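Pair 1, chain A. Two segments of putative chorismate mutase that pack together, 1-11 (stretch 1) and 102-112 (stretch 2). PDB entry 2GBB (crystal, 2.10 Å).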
# COMPACT_ATOMS: atom_id res chain seq x y z
N GLN A 1 -30.25 -11.76 -19.18
CA GLN A 1 -28.94 -11.92 -18.49
C GLN A 1 -29.09 -12.89 -17.30
O GLN A 1 -29.67 -12.52 -16.27
CB GLN A 1 -28.42 -10.56 -17.99
CG GLN A 1 -27.71 -9.68 -19.04
CD GLN A 1 -27.54 -8.22 -18.56
OE1 GLN A 1 -28.51 -7.58 -18.12
NE2 GLN A 1 -26.33 -7.69 -18.67
N GLN A 2 -28.55 -14.10 -17.45
CA GLN A 2 -28.64 -15.14 -16.43
C GLN A 2 -27.26 -15.72 -16.01
O GLN A 2 -26.94 -15.79 -14.83
CB GLN A 2 -29.66 -16.24 -16.84
CG GLN A 2 -29.28 -17.19 -18.04
CD GLN A 2 -29.05 -16.50 -19.41
OE1 GLN A 2 -29.47 -15.36 -19.64
NE2 GLN A 2 -28.39 -17.20 -20.33
N CYS A 3 -26.45 -16.11 -16.98
CA CYS A 3 -25.16 -16.76 -16.71
C CYS A 3 -24.01 -15.88 -17.17
O CYS A 3 -24.09 -15.25 -18.22
CB CYS A 3 -25.07 -18.11 -17.42
SG CYS A 3 -26.54 -19.16 -17.30
N GLY A 4 -22.94 -15.85 -16.38
CA GLY A 4 -21.81 -14.92 -16.58
C GLY A 4 -22.05 -13.51 -16.06
O GLY A 4 -21.44 -12.54 -16.53
N GLN A 5 -22.92 -13.37 -15.07
CA GLN A 5 -23.22 -12.05 -14.52
C GLN A 5 -22.64 -11.72 -13.12
O GLN A 5 -23.03 -10.74 -12.51
CB GLN A 5 -24.73 -11.78 -14.58
CG GLN A 5 -25.36 -11.72 -16.00
CD GLN A 5 -24.49 -11.02 -17.07
OE1 GLN A 5 -23.97 -9.89 -16.87
NE2 GLN A 5 -24.33 -11.69 -18.20
N THR A 6 -21.68 -12.52 -12.63
CA THR A 6 -21.11 -12.30 -11.29
C THR A 6 -20.01 -11.25 -11.28
O THR A 6 -20.00 -10.36 -10.43
CB THR A 6 -20.59 -13.63 -10.65
OG1 THR A 6 -21.65 -14.58 -10.62
CG2 THR A 6 -20.13 -13.38 -9.20
N ALA A 7 -19.09 -11.35 -12.23
CA ALA A 7 -17.95 -10.43 -12.30
C ALA A 7 -18.29 -8.95 -12.23
O ALA A 7 -17.56 -8.21 -11.56
CB ALA A 7 -17.11 -10.71 -13.53
N PRO A 8 -19.36 -8.48 -12.93
CA PRO A 8 -19.76 -7.07 -12.83
C PRO A 8 -20.04 -6.63 -11.40
O PRO A 8 -19.70 -5.49 -11.00
CB PRO A 8 -21.04 -7.01 -13.68
CG PRO A 8 -20.88 -8.12 -14.73
CD PRO A 8 -20.19 -9.22 -13.90
N LEU A 9 -20.61 -7.53 -10.62
CA LEU A 9 -20.89 -7.28 -9.20
C LEU A 9 -19.62 -7.22 -8.37
O LEU A 9 -19.48 -6.34 -7.51
CB LEU A 9 -21.88 -8.32 -8.65
CG LEU A 9 -23.19 -8.42 -9.46
CD1 LEU A 9 -23.92 -9.76 -9.31
CD2 LEU A 9 -24.14 -7.28 -9.10
N ILE A 10 -18.70 -8.13 -8.63
CA ILE A 10 -17.43 -8.15 -7.92
C ILE A 10 -16.63 -6.88 -8.23
O ILE A 10 -16.10 -6.20 -7.33
CB ILE A 10 -16.65 -9.39 -8.35
CG1 ILE A 10 -17.34 -10.67 -7.80
CG2 ILE A 10 -15.20 -9.27 -7.96
CD1 ILE A 10 -16.69 -12.00 -8.29
N ASN A 11 -16.61 -6.52 -9.51
CA ASN A 11 -16.06 -5.23 -9.91
C ASN A 11 -16.62 -4.01 -9.20
O ASN A 11 -15.86 -3.15 -8.75
CB ASN A 11 -16.13 -5.07 -11.44
CG ASN A 11 -15.48 -3.79 -11.90
OD1 ASN A 11 -14.27 -3.69 -11.92
ND2 ASN A 11 -16.30 -2.79 -12.23
N GLU A 102 -24.21 -4.66 0.64
CA GLU A 102 -25.27 -4.84 -0.35
C GLU A 102 -24.74 -5.60 -1.56
O GLU A 102 -25.33 -6.58 -2.01
CB GLU A 102 -25.82 -3.48 -0.73
CG GLU A 102 -27.09 -3.45 -1.59
CD GLU A 102 -27.84 -2.08 -1.48
OE1 GLU A 102 -29.06 -2.06 -1.87
OE2 GLU A 102 -27.21 -1.06 -1.02
N LEU A 103 -23.59 -5.18 -2.05
CA LEU A 103 -23.01 -5.81 -3.24
C LEU A 103 -22.53 -7.22 -2.94
O LEU A 103 -22.67 -8.15 -3.76
CB LEU A 103 -21.85 -4.96 -3.77
CG LEU A 103 -21.90 -4.09 -5.02
CD1 LEU A 103 -22.84 -4.64 -6.09
CD2 LEU A 103 -22.18 -2.64 -4.75
N SER A 104 -21.98 -7.39 -1.75
CA SER A 104 -21.61 -8.69 -1.26
C SER A 104 -22.81 -9.70 -1.28
O SER A 104 -22.67 -10.85 -1.78
CB SER A 104 -20.95 -8.53 0.11
OG SER A 104 -20.51 -9.76 0.52
N THR A 105 -23.98 -9.24 -0.84
CA THR A 105 -25.21 -10.05 -0.94
C THR A 105 -25.54 -10.42 -2.40
O THR A 105 -25.85 -11.57 -2.68
CB THR A 105 -26.46 -9.29 -0.38
OG1 THR A 105 -26.14 -8.76 0.90
CG2 THR A 105 -27.69 -10.21 -0.24
N LYS A 106 -25.48 -9.43 -3.29
CA LYS A 106 -25.83 -9.60 -4.70
C LYS A 106 -24.91 -10.58 -5.39
O LYS A 106 -25.34 -11.38 -6.23
CB LYS A 106 -25.83 -8.25 -5.39
CG LYS A 106 -26.97 -7.35 -4.92
CD LYS A 106 -27.22 -6.23 -5.92
CE LYS A 106 -28.08 -5.10 -5.32
NZ LYS A 106 -28.35 -4.08 -6.41
N ILE A 107 -23.65 -10.56 -5.00
CA ILE A 107 -22.67 -11.48 -5.56
C ILE A 107 -23.03 -12.92 -5.18
O ILE A 107 -23.05 -13.81 -6.01
CB ILE A 107 -21.21 -11.08 -5.07
CG1 ILE A 107 -20.75 -9.79 -5.78
CG2 ILE A 107 -20.23 -12.24 -5.27
CD1 ILE A 107 -19.66 -9.00 -5.04
N LEU A 108 -23.35 -13.15 -3.92
CA LEU A 108 -23.71 -14.48 -3.45
C LEU A 108 -25.05 -14.99 -4.04
O LEU A 108 -25.18 -16.17 -4.34
CB LEU A 108 -23.80 -14.49 -1.92
CG LEU A 108 -22.52 -14.23 -1.12
CD1 LEU A 108 -22.85 -14.52 0.37
CD2 LEU A 108 -21.42 -15.10 -1.58
N GLU A 109 -26.02 -14.10 -4.15
CA GLU A 109 -27.29 -14.40 -4.81
C GLU A 109 -27.06 -14.78 -6.27
O GLU A 109 -27.62 -15.77 -6.75
CB GLU A 109 -28.26 -13.21 -4.75
CG GLU A 109 -28.71 -12.92 -3.36
CD GLU A 109 -29.61 -11.68 -3.26
OE1 GLU A 109 -29.38 -10.66 -3.93
OE2 GLU A 109 -30.55 -11.73 -2.48
N GLN A 110 -26.21 -14.03 -6.96
CA GLN A 110 -25.93 -14.31 -8.35
C GLN A 110 -25.20 -15.64 -8.57
O GLN A 110 -25.50 -16.40 -9.52
CB GLN A 110 -25.13 -13.16 -8.96
CG GLN A 110 -25.03 -13.19 -10.49
CD GLN A 110 -26.38 -13.31 -11.18
OE1 GLN A 110 -27.32 -12.60 -10.85
NE2 GLN A 110 -26.47 -14.20 -12.15
N ILE A 111 -24.20 -15.90 -7.74
CA ILE A 111 -23.50 -17.19 -7.78
C ILE A 111 -24.44 -18.39 -7.52
O ILE A 111 -24.37 -19.41 -8.23
CB ILE A 111 -22.31 -17.24 -6.78
CG1 ILE A 111 -21.12 -16.42 -7.32
CG2 ILE A 111 -21.85 -18.68 -6.58
CD1 ILE A 111 -19.97 -16.16 -6.27
N ALA A 112 -25.31 -18.27 -6.52
CA ALA A 112 -26.26 -19.33 -6.18
C ALA A 112 -27.17 -19.59 -7.38
O ALA A 112 -27.27 -20.71 -7.86
CB ALA A 112 -27.10 -18.96 -4.95

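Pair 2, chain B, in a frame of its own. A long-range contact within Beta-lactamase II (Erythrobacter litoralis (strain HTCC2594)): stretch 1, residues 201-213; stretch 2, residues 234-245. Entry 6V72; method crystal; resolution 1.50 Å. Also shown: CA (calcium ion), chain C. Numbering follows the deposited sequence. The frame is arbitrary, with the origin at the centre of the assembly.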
# COMPACT_ATOMS: atom_id res chain seq x y z
N ASP B 201 5.22 -11.52 -1.47
CA ASP B 201 5.24 -12.71 -0.62
C ASP B 201 5.29 -12.21 0.82
O ASP B 201 6.36 -11.97 1.38
CB ASP B 201 6.43 -13.58 -0.98
CG ASP B 201 6.46 -14.89 -0.21
OD1 ASP B 201 5.86 -14.97 0.89
OD2 ASP B 201 7.11 -15.82 -0.70
N THR B 202 4.12 -12.03 1.42
CA THR B 202 4.08 -11.34 2.71
C THR B 202 4.67 -12.19 3.83
O THR B 202 5.24 -11.65 4.78
CB THR B 202 2.65 -10.91 3.04
OG1 THR B 202 1.78 -12.05 3.00
CG2 THR B 202 2.15 -9.86 2.04
N ALA B 203 4.56 -13.51 3.73
CA ALA B 203 5.08 -14.35 4.79
C ALA B 203 6.60 -14.36 4.79
O ALA B 203 7.22 -14.46 5.86
CB ALA B 203 4.55 -15.77 4.66
N ALA B 204 7.22 -14.25 3.61
CA ALA B 204 8.67 -14.35 3.48
C ALA B 204 9.37 -13.02 3.60
O ALA B 204 10.59 -13.00 3.80
CB ALA B 204 9.05 -14.99 2.14
N TYR B 205 8.62 -11.91 3.52
CA TYR B 205 9.22 -10.59 3.33
C TYR B 205 10.25 -10.29 4.42
O TYR B 205 11.37 -9.87 4.12
CB TYR B 205 8.11 -9.53 3.32
CG TYR B 205 8.41 -8.23 2.60
CD1 TYR B 205 9.55 -7.48 2.89
CD2 TYR B 205 7.52 -7.73 1.66
CE1 TYR B 205 9.78 -6.28 2.25
CE2 TYR B 205 7.75 -6.55 1.01
CZ TYR B 205 8.89 -5.83 1.29
OH TYR B 205 9.09 -4.63 0.62
N ALA B 206 9.90 -10.51 5.69
CA ALA B 206 10.82 -10.13 6.74
C ALA B 206 12.13 -10.93 6.67
O ALA B 206 13.22 -10.36 6.82
CB ALA B 206 10.16 -10.32 8.11
N GLN B 207 12.05 -12.25 6.45
CA GLN B 207 13.28 -13.02 6.36
C GLN B 207 14.09 -12.61 5.14
O GLN B 207 15.32 -12.59 5.19
CB GLN B 207 12.98 -14.52 6.32
CG GLN B 207 14.25 -15.37 6.36
CD GLN B 207 15.09 -15.10 7.61
OE1 GLN B 207 14.57 -15.00 8.74
NE2 GLN B 207 16.39 -14.99 7.41
N SER B 208 13.43 -12.29 4.02
CA SER B 208 14.19 -11.84 2.86
C SER B 208 14.92 -10.54 3.15
O SER B 208 16.05 -10.35 2.70
CB SER B 208 13.26 -11.70 1.65
OG SER B 208 12.61 -12.95 1.38
N VAL B 209 14.30 -9.64 3.91
CA VAL B 209 15.02 -8.43 4.28
C VAL B 209 16.21 -8.77 5.18
O VAL B 209 17.30 -8.22 5.02
CB VAL B 209 14.07 -7.42 4.96
CG1 VAL B 209 14.84 -6.21 5.50
CG2 VAL B 209 13.03 -6.94 3.97
N ARG B 210 16.03 -9.71 6.13
CA ARG B 210 17.17 -10.11 6.95
C ARG B 210 18.27 -10.71 6.10
O ARG B 210 19.46 -10.51 6.39
CB ARG B 210 16.73 -11.14 7.99
CG ARG B 210 15.72 -10.64 9.02
CD ARG B 210 15.51 -11.70 10.12
NE ARG B 210 14.39 -11.31 10.96
CZ ARG B 210 13.16 -11.81 10.87
NH1 ARG B 210 12.90 -12.81 10.03
NH2 ARG B 210 12.19 -11.32 11.64
N ASN B 211 17.90 -11.49 5.08
CA ASN B 211 18.90 -12.10 4.20
C ASN B 211 19.69 -11.04 3.45
O ASN B 211 20.92 -11.12 3.35
CB ASN B 211 18.20 -13.03 3.21
CG ASN B 211 17.62 -14.28 3.87
OD1 ASN B 211 18.02 -14.65 4.99
ND2 ASN B 211 16.72 -14.95 3.18
N PHE B 212 19.00 -10.03 2.92
CA PHE B 212 19.67 -8.90 2.26
C PHE B 212 20.63 -8.19 3.22
O PHE B 212 21.78 -7.89 2.85
CB PHE B 212 18.62 -7.92 1.73
CG PHE B 212 19.17 -6.60 1.24
CD1 PHE B 212 19.85 -6.52 0.03
CD2 PHE B 212 18.98 -5.44 1.97
CE1 PHE B 212 20.34 -5.29 -0.43
CE2 PHE B 212 19.46 -4.21 1.52
CZ PHE B 212 20.15 -4.14 0.32
N ALA B 213 20.17 -7.91 4.44
CA ALA B 213 21.02 -7.22 5.41
C ALA B 213 22.28 -8.03 5.71
O ALA B 213 23.36 -7.45 5.90
CB ALA B 213 20.23 -6.97 6.70
N ALA B 234 17.03 2.40 6.67
CA ALA B 234 16.06 1.93 5.68
C ALA B 234 15.84 0.43 5.81
O ALA B 234 14.70 -0.05 5.69
CB ALA B 234 16.55 2.26 4.26
N ILE B 235 16.91 -0.33 6.07
CA ILE B 235 16.76 -1.77 6.30
C ILE B 235 15.99 -2.02 7.58
O ILE B 235 15.09 -2.87 7.63
CB ILE B 235 18.13 -2.46 6.34
CG1 ILE B 235 18.88 -2.28 5.02
CG2 ILE B 235 17.98 -3.93 6.66
CD1 ILE B 235 20.31 -2.85 5.09
N GLU B 236 16.35 -1.31 8.65
CA GLU B 236 15.72 -1.51 9.95
C GLU B 236 14.22 -1.25 9.89
O GLU B 236 13.42 -2.03 10.41
CB GLU B 236 16.37 -0.60 10.99
CG GLU B 236 15.73 -0.69 12.37
CD GLU B 236 16.20 0.41 13.32
OE1 GLU B 236 17.41 0.48 13.60
OE2 GLU B 236 15.34 1.22 13.77
N ARG B 237 13.83 -0.14 9.25
CA ARG B 237 12.41 0.18 9.16
C ARG B 237 11.69 -0.80 8.26
O ARG B 237 10.60 -1.25 8.60
CB ARG B 237 12.20 1.61 8.67
CG ARG B 237 10.75 1.99 8.44
CD ARG B 237 9.90 1.91 9.70
NE ARG B 237 10.44 2.66 10.83
CZ ARG B 237 10.20 3.95 11.06
NH1 ARG B 237 10.73 4.56 12.12
NH2 ARG B 237 9.43 4.65 10.22
N THR B 238 12.27 -1.13 7.10
CA THR B 238 11.62 -2.10 6.22
C THR B 238 11.39 -3.42 6.94
O THR B 238 10.31 -4.01 6.83
CB THR B 238 12.45 -2.31 4.95
OG1 THR B 238 12.60 -1.04 4.29
CG2 THR B 238 11.74 -3.33 4.02
N LEU B 239 12.40 -3.89 7.68
CA LEU B 239 12.28 -5.13 8.44
C LEU B 239 11.16 -5.03 9.47
O LEU B 239 10.33 -5.94 9.61
CB LEU B 239 13.61 -5.43 9.13
CG LEU B 239 13.65 -6.72 9.93
CD1 LEU B 239 13.14 -7.92 9.10
CD2 LEU B 239 15.07 -6.95 10.42
N ASP B 240 11.13 -3.92 10.22
CA ASP B 240 10.07 -3.75 11.21
C ASP B 240 8.69 -3.81 10.56
O ASP B 240 7.77 -4.46 11.08
CB ASP B 240 10.23 -2.42 11.94
CG ASP B 240 10.99 -2.53 13.27
OD1 ASP B 240 10.99 -3.62 13.91
OD2 ASP B 240 11.56 -1.51 13.70
N LEU B 241 8.52 -3.13 9.42
CA LEU B 241 7.23 -3.17 8.74
C LEU B 241 6.90 -4.58 8.27
O LEU B 241 5.76 -5.03 8.37
CB LEU B 241 7.22 -2.20 7.55
CG LEU B 241 7.29 -0.72 7.91
CD1 LEU B 241 7.53 0.10 6.64
CD2 LEU B 241 5.98 -0.30 8.61
N ALA B 242 7.90 -5.27 7.72
CA ALA B 242 7.68 -6.62 7.20
C ALA B 242 7.33 -7.60 8.32
O ALA B 242 6.56 -8.55 8.09
CB ALA B 242 8.92 -7.10 6.44
N GLU B 243 7.86 -7.38 9.53
CA GLU B 243 7.54 -8.26 10.65
C GLU B 243 6.10 -8.14 11.10
O GLU B 243 5.60 -9.03 11.79
CB GLU B 243 8.47 -7.97 11.83
CG GLU B 243 9.89 -8.46 11.60
CD GLU B 243 10.92 -7.89 12.60
OE1 GLU B 243 10.69 -6.81 13.21
OE2 GLU B 243 11.98 -8.55 12.75
N GLU B 244 5.40 -7.07 10.71
CA GLU B 244 4.00 -6.88 11.07
C GLU B 244 3.02 -7.45 10.05
O GLU B 244 1.80 -7.36 10.28
CB GLU B 244 3.70 -5.39 11.29
CG GLU B 244 4.54 -4.75 12.40
CD GLU B 244 4.43 -5.47 13.74
OE1 GLU B 244 3.30 -5.78 14.18
OE2 GLU B 244 5.48 -5.72 14.37
N LEU B 245 3.50 -8.05 8.98
CA LEU B 245 2.62 -8.54 7.91
C LEU B 245 1.89 -9.82 8.32
O LEU B 245 2.39 -10.58 9.15
CB LEU B 245 3.40 -8.78 6.62
CG LEU B 245 3.96 -7.52 5.97
CD1 LEU B 245 4.78 -7.88 4.73
CD2 LEU B 245 2.81 -6.58 5.59
CA CA C . 9.98 -5.45 14.95
O HOH W 1 7.14 -11.08 6.66
O HOH W 2 15.03 -9.54 13.01
O HOH W 3 7.97 -4.89 13.71

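The sharpest difference lies at two matched positions, Ile10(A) with Arg210(B) and Ile111(A) with Glu243(B). In pair 1 this flank of the contact is aliphatic: Thr6(A) CG2 meets Ile111(A) CG1 at 3.7 Å, and Ile10(A) CG1 lies 4.0 Å from Ile107(A) CD1. In pair 2 the same flank carries charge. Arg210(B) NH2 donates a hydrogen bond to Glu243(B) OE2 at 3.0 Å, part of a salt bridge, and water 2 joins the same two side chains, accepting from Arg210(B) NE at 2.8 Å and donating to Glu243(B) OE2 at 3.2 Å. The other carboxylate oxygen, Glu243(B) OE1, binds a calcium ion at 2.3 Å, so one side chain serves both the helix contact and the metal.

The backbone beneath is shared. Fourteen central residues superpose with an RMSD of 0.9 Å, and in each pair a helix entered from a loop runs nearly antiparallel to a second helix, at 165° in pair 1 and 158° in pair 2. The axes approach to 9.1 Å in pair 1 but 8.3 Å in pair 2, and the side chains at the centre fit that difference. Thr6(A) matches Ala206(B), and Gln110(A) matches Ala242(B). Where pair 2 has alanine at both places, Ala206(B) CB and Ala242(B) CB come within 3.8 Å and the CA atoms of these residues within 4.7 Å. Pair 1 has threonine and glutamine there, and the CA atoms of Thr6(A) and Gln110(A) stay 6.0 Å apart, with Thr6(A) OG1 3.7 Å from Gln110(A) CG.

One turn along, Leu9(A) and Val209(B) occupy the same place, both pointing toward the partner helix. Leu9(A) is a knob set among Leu103(A), Lys106(A), Ile107(A) and Gln110(A); its CB reaches Ile107(A) CG1 at 3.4 Å and its CD1 reaches Gln110(A) CB at 3.6 Å. The shorter Val209(B) covers three of the matched positions: its CG1 lies 4.1 Å from Ile235(B) CG2 and 3.9 Å from Leu239(B) CB, while its CG2 lies 3.8 Å from Thr238(B) CG2. Where Lys106(A) starts toward the contact and its end leads away, the matched Thr238(B) stays compact and buried, its OG1 donating to Ala234(B) O at 2.7 Å within its own helix.

Near the start of the first helix, the solutions diverge again. Gln5(A) turns the end of its side chain away, whereas the matched Tyr205(B) points toward the partner, its CD1 3.6 Å from Ala242(B) CB. Pair 2 also places water 1 between its backbones: it lies 2.7 Å from Thr202(B) O and 3.0 Å from Ala242(B) O, and accepts from Ala206(B) N at 3.0 Å.

Read as rules, both contacts place a branched aliphatic residue at the Leu9(A)/Val209(B) position, smaller central residues accompany the closer helices, and the flank is aliphatic in one and charged in the other.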